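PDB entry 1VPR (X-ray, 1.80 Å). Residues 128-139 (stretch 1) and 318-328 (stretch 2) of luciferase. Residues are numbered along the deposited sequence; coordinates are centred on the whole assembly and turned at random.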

ATOM      1  N   GLY A 128      -7.247 -10.258 -17.356  1.00 23.34           N
ATOM      2  CA  GLY A 128      -6.807  -9.566 -18.562  1.00 21.96           C
ATOM      3  C   GLY A 128      -7.419  -8.189 -18.832  1.00 23.18           C
ATOM      4  O   GLY A 128      -7.119  -7.565 -19.860  1.00 20.34           O
ATOM      5  N   PHE A 129      -8.263  -7.708 -17.921  1.00 20.04           N
ATOM      6  CA  PHE A 129      -8.905  -6.408 -18.071  1.00 19.53           C
ATOM      7  C   PHE A 129      -7.849  -5.294 -18.092  1.00 18.27           C
ATOM      8  O   PHE A 129      -6.781  -5.448 -17.503  1.00 17.29           O
ATOM      9  CB  PHE A 129      -9.867  -6.203 -16.900  1.00 19.16           C
ATOM     10  CG  PHE A 129     -10.545  -4.859 -16.875  1.00 19.07           C
ATOM     11  CD1 PHE A 129     -10.273  -3.947 -15.847  1.00 19.14           C
ATOM     12  CD2 PHE A 129     -11.505  -4.523 -17.832  1.00 19.70           C
ATOM     13  CE1 PHE A 129     -10.960  -2.722 -15.778  1.00 17.45           C
ATOM     14  CE2 PHE A 129     -12.195  -3.307 -17.770  1.00 18.38           C
ATOM     15  CZ  PHE A 129     -11.916  -2.407 -16.736  1.00 18.83           C
ATOM     16  N   ASP A 130      -8.130  -4.197 -18.797  1.00 18.27           N
ATOM     17  CA  ASP A 130      -7.202  -3.051 -18.857  1.00 16.68           C
ATOM     18  C   ASP A 130      -7.530  -2.149 -17.671  1.00 16.72           C
ATOM     19  O   ASP A 130      -8.363  -1.232 -17.788  1.00 18.12           O
ATOM     20  CB  ASP A 130      -7.389  -2.248 -20.148  1.00 17.51           C
ATOM     21  CG  ASP A 130      -6.404  -1.085 -20.271  1.00 19.93           C
ATOM     22  OD1 ASP A 130      -6.388  -0.451 -21.346  1.00 19.86           O
ATOM     23  OD2 ASP A 130      -5.653  -0.792 -19.303  1.00 23.30           O
ATOM     24  N   TYR A 131      -6.886  -2.411 -16.534  1.00 15.91           N
ATOM     25  CA  TYR A 131      -7.144  -1.622 -15.330  1.00 17.28           C
ATOM     26  C   TYR A 131      -6.760  -0.160 -15.468  1.00 16.36           C
ATOM     27  O   TYR A 131      -7.264   0.669 -14.716  1.00 16.81           O
ATOM     28  CB  TYR A 131      -6.439  -2.220 -14.105  1.00 14.08           C
ATOM     29  CG  TYR A 131      -7.090  -3.500 -13.629  1.00 15.42           C
ATOM     30  CD1 TYR A 131      -6.616  -4.742 -14.059  1.00 12.69           C
ATOM     31  CD2 TYR A 131      -8.237  -3.462 -12.821  1.00 12.84           C
ATOM     32  CE1 TYR A 131      -7.271  -5.926 -13.701  1.00 16.65           C
ATOM     33  CE2 TYR A 131      -8.910  -4.633 -12.454  1.00 11.67           C
ATOM     34  CZ  TYR A 131      -8.421  -5.859 -12.901  1.00 14.23           C
ATOM     35  OH  TYR A 131      -9.100  -7.017 -12.595  1.00 19.22           O
ATOM     36  N   GLY A 132      -5.872   0.148 -16.423  1.00 17.51           N
ATOM     37  CA  GLY A 132      -5.451   1.525 -16.646  1.00 17.54           C
ATOM     38  C   GLY A 132      -6.412   2.392 -17.466  1.00 18.45           C
ATOM     39  O   GLY A 132      -6.193   3.593 -17.625  1.00 20.47           O
ATOM     40  N   ASP A 133      -7.484   1.810 -17.981  1.00 18.48           N
ATOM     41  CA  ASP A 133      -8.438   2.560 -18.802  1.00 18.90           C
ATOM     42  C   ASP A 133      -9.588   3.064 -17.933  1.00 20.05           C
ATOM     43  O   ASP A 133     -10.499   2.296 -17.576  1.00 19.26           O
ATOM     44  CB  ASP A 133      -8.977   1.650 -19.925  1.00 19.23           C
ATOM     45  CG  ASP A 133      -9.801   2.409 -20.974  1.00 21.75           C
ATOM     46  OD1 ASP A 133     -10.327   3.525 -20.696  1.00 21.09           O
ATOM     47  OD2 ASP A 133      -9.934   1.854 -22.094  1.00 21.16           O
ATOM     48  N   LYS A 134      -9.553   4.359 -17.606  1.00 19.03           N
ATOM     49  CA  LYS A 134     -10.560   4.955 -16.736  1.00 17.70           C
ATOM     50  C   LYS A 134     -11.957   4.972 -17.324  1.00 18.62           C
ATOM     51  O   LYS A 134     -12.927   5.121 -16.579  1.00 16.44           O
ATOM     52  CB  LYS A 134     -10.135   6.385 -16.347  1.00 18.53           C
ATOM     53  CG  LYS A 134      -8.817   6.439 -15.542  1.00 16.42           C
ATOM     54  CD  LYS A 134      -8.257   7.879 -15.447  1.00 17.73           C
ATOM     55  CE  LYS A 134      -9.240   8.810 -14.749  1.00 15.00           C
ATOM     56  NZ  LYS A 134      -9.352   8.494 -13.303  1.00 15.72           N
ATOM     57  N   THR A 135     -12.068   4.801 -18.645  1.00 18.44           N
ATOM     58  CA  THR A 135     -13.367   4.803 -19.326  1.00 19.13           C
ATOM     59  C   THR A 135     -14.113   3.461 -19.315  1.00 19.93           C
ATOM     60  O   THR A 135     -15.255   3.371 -19.782  1.00 17.42           O
ATOM     61  CB  THR A 135     -13.224   5.235 -20.805  1.00 21.65           C
ATOM     62  OG1 THR A 135     -12.565   4.198 -21.559  1.00 21.47           O
ATOM     63  CG2 THR A 135     -12.389   6.522 -20.887  1.00 19.28           C
ATOM     64  N   LEU A 136     -13.491   2.418 -18.780  1.00 18.66           N
ATOM     65  CA  LEU A 136     -14.139   1.100 -18.762  1.00 19.01           C
ATOM     66  C   LEU A 136     -14.776   0.733 -17.428  1.00 19.49           C
ATOM     67  O   LEU A 136     -14.258   1.054 -16.365  1.00 20.16           O
ATOM     68  CB  LEU A 136     -13.119   0.012 -19.114  1.00 17.10           C
ATOM     69  CG  LEU A 136     -12.408   0.145 -20.457  1.00 19.42           C
ATOM     70  CD1 LEU A 136     -11.419  -1.012 -20.626  1.00 20.59           C
ATOM     71  CD2 LEU A 136     -13.427   0.155 -21.601  1.00 20.85           C
ATOM     72  N   LYS A 137     -15.909   0.055 -17.486  1.00 19.82           N
ATOM     73  CA  LYS A 137     -16.561  -0.410 -16.279  1.00 19.83           C
ATOM     74  C   LYS A 137     -15.902  -1.750 -15.958  1.00 21.19           C
ATOM     75  O   LYS A 137     -15.525  -2.492 -16.878  1.00 20.25           O
ATOM     76  CB  LYS A 137     -18.041  -0.642 -16.534  1.00 22.52           C
ATOM     77  CG  LYS A 137     -18.806   0.584 -16.940  1.00 24.56           C
ATOM     78  CD  LYS A 137     -20.256   0.229 -17.100  1.00 28.08           C
ATOM     79  CE  LYS A 137     -21.063   1.437 -17.534  1.00 30.79           C
ATOM     80  NZ  LYS A 137     -22.461   1.017 -17.870  1.00 31.02           N
ATOM     81  N   LEU A 138     -15.760  -2.071 -14.675  1.00 19.30           N
ATOM     82  CA  LEU A 138     -15.152  -3.337 -14.297  1.00 19.60           C
ATOM     83  C   LEU A 138     -16.087  -4.401 -14.869  1.00 20.95           C
ATOM     84  O   LEU A 138     -17.316  -4.299 -14.749  1.00 21.66           O
ATOM     85  CB  LEU A 138     -15.054  -3.441 -12.770  1.00 19.68           C
ATOM     86  CG  LEU A 138     -14.127  -4.511 -12.197  1.00 18.98           C
ATOM     87  CD1 LEU A 138     -12.683  -4.248 -12.616  1.00 20.24           C
ATOM     88  CD2 LEU A 138     -14.240  -4.500 -10.674  1.00 17.52           C
ATOM     89  N   PRO A 139     -15.525  -5.433 -15.505  1.00 22.09           N
ATOM     90  CA  PRO A 139     -16.341  -6.498 -16.103  1.00 23.21           C
ATOM     91  C   PRO A 139     -17.324  -7.224 -15.186  1.00 25.23           C
ATOM     92  O   PRO A 139     -18.379  -7.652 -15.638  1.00 27.05           O
ATOM     93  CB  PRO A 139     -15.296  -7.446 -16.677  1.00 21.29           C
ATOM     94  CG  PRO A 139     -14.182  -6.508 -17.059  1.00 23.66           C
ATOM     95  CD  PRO A 139     -14.099  -5.638 -15.810  1.00 21.12           C
ATOM     96  N   GLN A 318      -7.421  12.235  -7.945  1.00 12.30           N
ATOM     97  CA  GLN A 318      -8.053  11.341  -8.911  1.00 13.13           C
ATOM     98  C   GLN A 318      -8.807  10.282  -8.140  1.00 11.68           C
ATOM     99  O   GLN A 318      -8.690  10.178  -6.906  1.00 10.03           O
ATOM    100  CB  GLN A 318      -6.987  10.630  -9.770  1.00 11.99           C
ATOM    101  CG  GLN A 318      -6.002   9.774  -8.985  1.00 11.61           C
ATOM    102  CD  GLN A 318      -6.558   8.427  -8.566  1.00 13.80           C
ATOM    103  OE1 GLN A 318      -7.168   7.728  -9.366  1.00 15.13           O
ATOM    104  NE2 GLN A 318      -6.315   8.035  -7.308  1.00 12.19           N
ATOM    105  N   SER A 319      -9.576   9.493  -8.878  1.00 13.67           N
ATOM    106  CA  SER A 319     -10.295   8.368  -8.293  1.00 12.78           C
ATOM    107  C   SER A 319     -10.628   7.444  -9.442  1.00 12.05           C
ATOM    108  O   SER A 319     -10.454   7.795 -10.617  1.00 12.62           O
ATOM    109  CB  SER A 319     -11.566   8.805  -7.539  1.00 12.79           C
ATOM    110  OG  SER A 319     -12.667   9.069  -8.393  1.00 15.08           O
ATOM    111  N   ARG A 320     -11.059   6.237  -9.096  1.00 13.40           N
ATOM    112  CA  ARG A 320     -11.417   5.212 -10.057  1.00 12.70           C
ATOM    113  C   ARG A 320     -12.809   4.663  -9.731  1.00 14.82           C
ATOM    114  O   ARG A 320     -13.092   3.492  -9.971  1.00 14.16           O
ATOM    115  CB  ARG A 320     -10.386   4.083 -10.004  1.00 12.67           C
ATOM    116  CG  ARG A 320      -8.973   4.534 -10.411  1.00 12.39           C
ATOM    117  CD  ARG A 320      -8.969   5.081 -11.835  1.00 15.32           C
ATOM    118  NE  ARG A 320      -9.610   4.138 -12.756  1.00 14.19           N
ATOM    119  CZ  ARG A 320      -9.014   3.062 -13.269  1.00 16.36           C
ATOM    120  NH1 ARG A 320      -7.737   2.770 -12.963  1.00 13.50           N
ATOM    121  NH2 ARG A 320      -9.692   2.277 -14.100  1.00 13.92           N
ATOM    122  N   ASP A 321     -13.662   5.528  -9.190  1.00 13.05           N
ATOM    123  CA  ASP A 321     -15.046   5.188  -8.829  1.00 14.85           C
ATOM    124  C   ASP A 321     -15.891   4.730 -10.029  1.00 15.08           C
ATOM    125  O   ASP A 321     -16.797   3.912  -9.879  1.00 12.94           O
ATOM    126  CB  ASP A 321     -15.695   6.415  -8.176  1.00 12.05           C
ATOM    127  CG  ASP A 321     -14.978   6.824  -6.892  1.00 11.47           C
ATOM    128  OD1 ASP A 321     -14.876   5.970  -5.986  1.00 11.86           O
ATOM    129  OD2 ASP A 321     -14.502   7.980  -6.785  1.00 12.10           O
ATOM    130  N   TYR A 322     -15.624   5.266 -11.212  1.00 14.17           N
ATOM    131  CA  TYR A 322     -16.394   4.853 -12.388  1.00 16.18           C
ATOM    132  C   TYR A 322     -16.131   3.372 -12.709  1.00 17.81           C
ATOM    133  O   TYR A 322     -17.065   2.565 -12.833  1.00 19.11           O
ATOM    134  CB  TYR A 322     -16.023   5.698 -13.607  1.00 16.48           C
ATOM    135  CG  TYR A 322     -16.793   5.287 -14.841  1.00 15.91           C
ATOM    136  CD1 TYR A 322     -18.148   5.580 -14.963  1.00 16.20           C
ATOM    137  CD2 TYR A 322     -16.191   4.513 -15.833  1.00 17.45           C
ATOM    138  CE1 TYR A 322     -18.902   5.102 -16.045  1.00 18.99           C
ATOM    139  CE2 TYR A 322     -16.925   4.027 -16.916  1.00 21.05           C
ATOM    140  CZ  TYR A 322     -18.279   4.323 -17.018  1.00 22.03           C
ATOM    141  OH  TYR A 322     -18.996   3.843 -18.094  1.00 22.88           O
ATOM    142  N   THR A 323     -14.859   3.023 -12.861  1.00 17.01           N
ATOM    143  CA  THR A 323     -14.469   1.646 -13.157  1.00 15.40           C
ATOM    144  C   THR A 323     -14.883   0.693 -12.040  1.00 16.75           C
ATOM    145  O   THR A 323     -15.611  -0.281 -12.266  1.00 14.76           O
ATOM    146  CB  THR A 323     -12.941   1.532 -13.362  1.00 15.65           C
ATOM    147  OG1 THR A 323     -12.551   2.294 -14.512  1.00 16.10           O
ATOM    148  CG2 THR A 323     -12.522   0.058 -13.565  1.00 15.34           C
ATOM    149  N   ALA A 324     -14.450   0.993 -10.818  1.00 15.97           N
ATOM    150  CA  ALA A 324     -14.746   0.139  -9.682  1.00 15.80           C
ATOM    151  C   ALA A 324     -16.229  -0.098  -9.402  1.00 17.78           C
ATOM    152  O   ALA A 324     -16.602  -1.209  -9.011  1.00 15.40           O
ATOM    153  CB  ALA A 324     -14.058   0.682  -8.432  1.00 17.30           C
ATOM    154  N   LEU A 325     -17.068   0.930  -9.560  1.00 15.47           N
ATOM    155  CA  LEU A 325     -18.500   0.775  -9.324  1.00 17.48           C
ATOM    156  C   LEU A 325     -19.247   0.523 -10.649  1.00 19.02           C
ATOM    157  O   LEU A 325     -20.482   0.512 -10.690  1.00 17.62           O
ATOM    158  CB  LEU A 325     -19.060   2.025  -8.619  1.00 18.32           C
ATOM    159  CG  LEU A 325     -18.367   2.427  -7.300  1.00 16.61           C
ATOM    160  CD1 LEU A 325     -19.054   3.684  -6.727  1.00 17.04           C
ATOM    161  CD2 LEU A 325     -18.458   1.254  -6.283  1.00 16.45           C
ATOM    162  N   ALA A 326     -18.497   0.303 -11.728  1.00 18.01           N
ATOM    163  CA  ALA A 326     -19.104   0.060 -13.039  1.00 20.84           C
ATOM    164  C   ALA A 326     -20.181   1.084 -13.352  1.00 20.16           C
ATOM    165  O   ALA A 326     -21.266   0.728 -13.827  1.00 19.84           O
ATOM    166  CB  ALA A 326     -19.717  -1.353 -13.102  1.00 20.71           C
ATOM    167  N   GLY A 327     -19.897   2.347 -13.063  1.00 20.94           N
ATOM    168  CA  GLY A 327     -20.849   3.404 -13.354  1.00 20.75           C
ATOM    169  C   GLY A 327     -22.093   3.465 -12.489  1.00 22.85           C
ATOM    170  O   GLY A 327     -22.991   4.253 -12.777  1.00 23.27           O
ATOM    171  N   ARG A 328     -22.162   2.675 -11.425  1.00 22.18           N
ATOM    172  CA  ARG A 328     -23.355   2.695 -10.577  1.00 23.63           C
ATOM    173  C   ARG A 328     -23.239   3.555  -9.331  1.00 23.45           C
ATOM    174  O   ARG A 328     -22.556   3.189  -8.370  1.00 22.17           O
ATOM    175  CB  ARG A 328     -23.747   1.265 -10.165  1.00 27.22           C
ATOM    176  CG  ARG A 328     -25.050   1.223  -9.355  1.00 31.60           C
ATOM    177  CD  ARG A 328     -25.452  -0.168  -8.859  1.00 33.66           C
ATOM    178  NE  ARG A 328     -26.577  -0.079  -7.924  1.00 36.76           N
ATOM    179  CZ  ARG A 328     -27.097  -1.111  -7.252  1.00 36.97           C
ATOM    180  NH1 ARG A 328     -28.117  -0.918  -6.423  1.00 33.99           N
ATOM    181  NH2 ARG A 328     -26.601  -2.333  -7.411  1.00 37.68           N
TER
HETATM  182  O   HOH W   1      -6.930   7.660 -12.188  1.00 16.82           O
HETATM  183  O   HOH W   2     -12.474   4.775 -13.495  1.00 17.96           O
HETATM  184  O   HOH W   3     -18.025   2.467 -20.196  1.00 41.45           O

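Irregular segments often pack against a folded element by offering it their carbonyl oxygens, and these two stretches of luciferase, at least 185 residues apart in sequence wherever they touch, illustrate the principle. Stretch 1 has no regular helix or strand. Two type I turns, Asp130 to Asp133 and Asp133 to Leu136, follow one another, and the chain then runs extended through Leu138. Stretch 2 contains one short helix, 321-324, with Arg320 at its N-cap position, and ends in a type I' turn from Leu325 to Arg328. The closest pair of CA atoms across the stretches is that of Lys137 and Ala326, 4.1 Å apart. Close by, Leu138 N donates to Thr323 O at 3.0 Å. The same oxygen accepts from Ala326 N, also at 3.0 Å, so one carbonyl serves both its own chain and its partner.

Thr323 is the pivot of the contact. With chi1 in the m well, its OG1 donates to Leu136 O at 2.8 Å and accepts from Arg320 NH2 at 2.9 Å, while its CA lies 3.3 Å from Leu136 O in a CA-H...O contact. Threonine suits this buried site because it pairs a hydroxyl with a methyl: CG2 approaches the edge of the Phe129 ring, 3.9 Å from CE1, and lies 4.4 Å from Leu138 CB.

Arg320 folds back through three m rotamers, bringing its guanidinium to stretch 1. There Tyr131 O, near the guanidinium plane, accepts from Arg320 NH1 at 2.8 Å and from Arg320 NH2 at 3.0 Å. Arginine suits the place because its planar group can direct NH1 and NH2 at one carbonyl, while NH2 also reaches Thr323 OG1 in its own stretch. The aliphatic part of Lys134 covers one face of the group, with CG 3.7 Å from Arg320 NE. Lys134 NZ lies 4.4 Å from Arg320 NE, two like charges close together. Water 1 accepts from Lys134 NZ and donates to Gln318 OE1, both at 2.8 Å, bridging the stretches. Water 2 fills a second gap, donating to Lys134 O and accepting from Arg320 NE and Thr323 N.

Toward the more exposed side, Tyr322 lays its ring along the second turn, with CE2 3.4 Å from Thr135 O, which lies near the ring plane. Its OH is 3.2 Å from Lys137 CE, and water 3 links that hydroxyl to Thr135 O. The long methylene chain of Lys137 packs here, its CB 3.9 Å from Ala326 CB. At Gly327, an ideal CB would sit only 3.3 Å from Lys137 CE, and the positive phi also favours glycine. Altogether the contact buries 607 Å², summed over both sides.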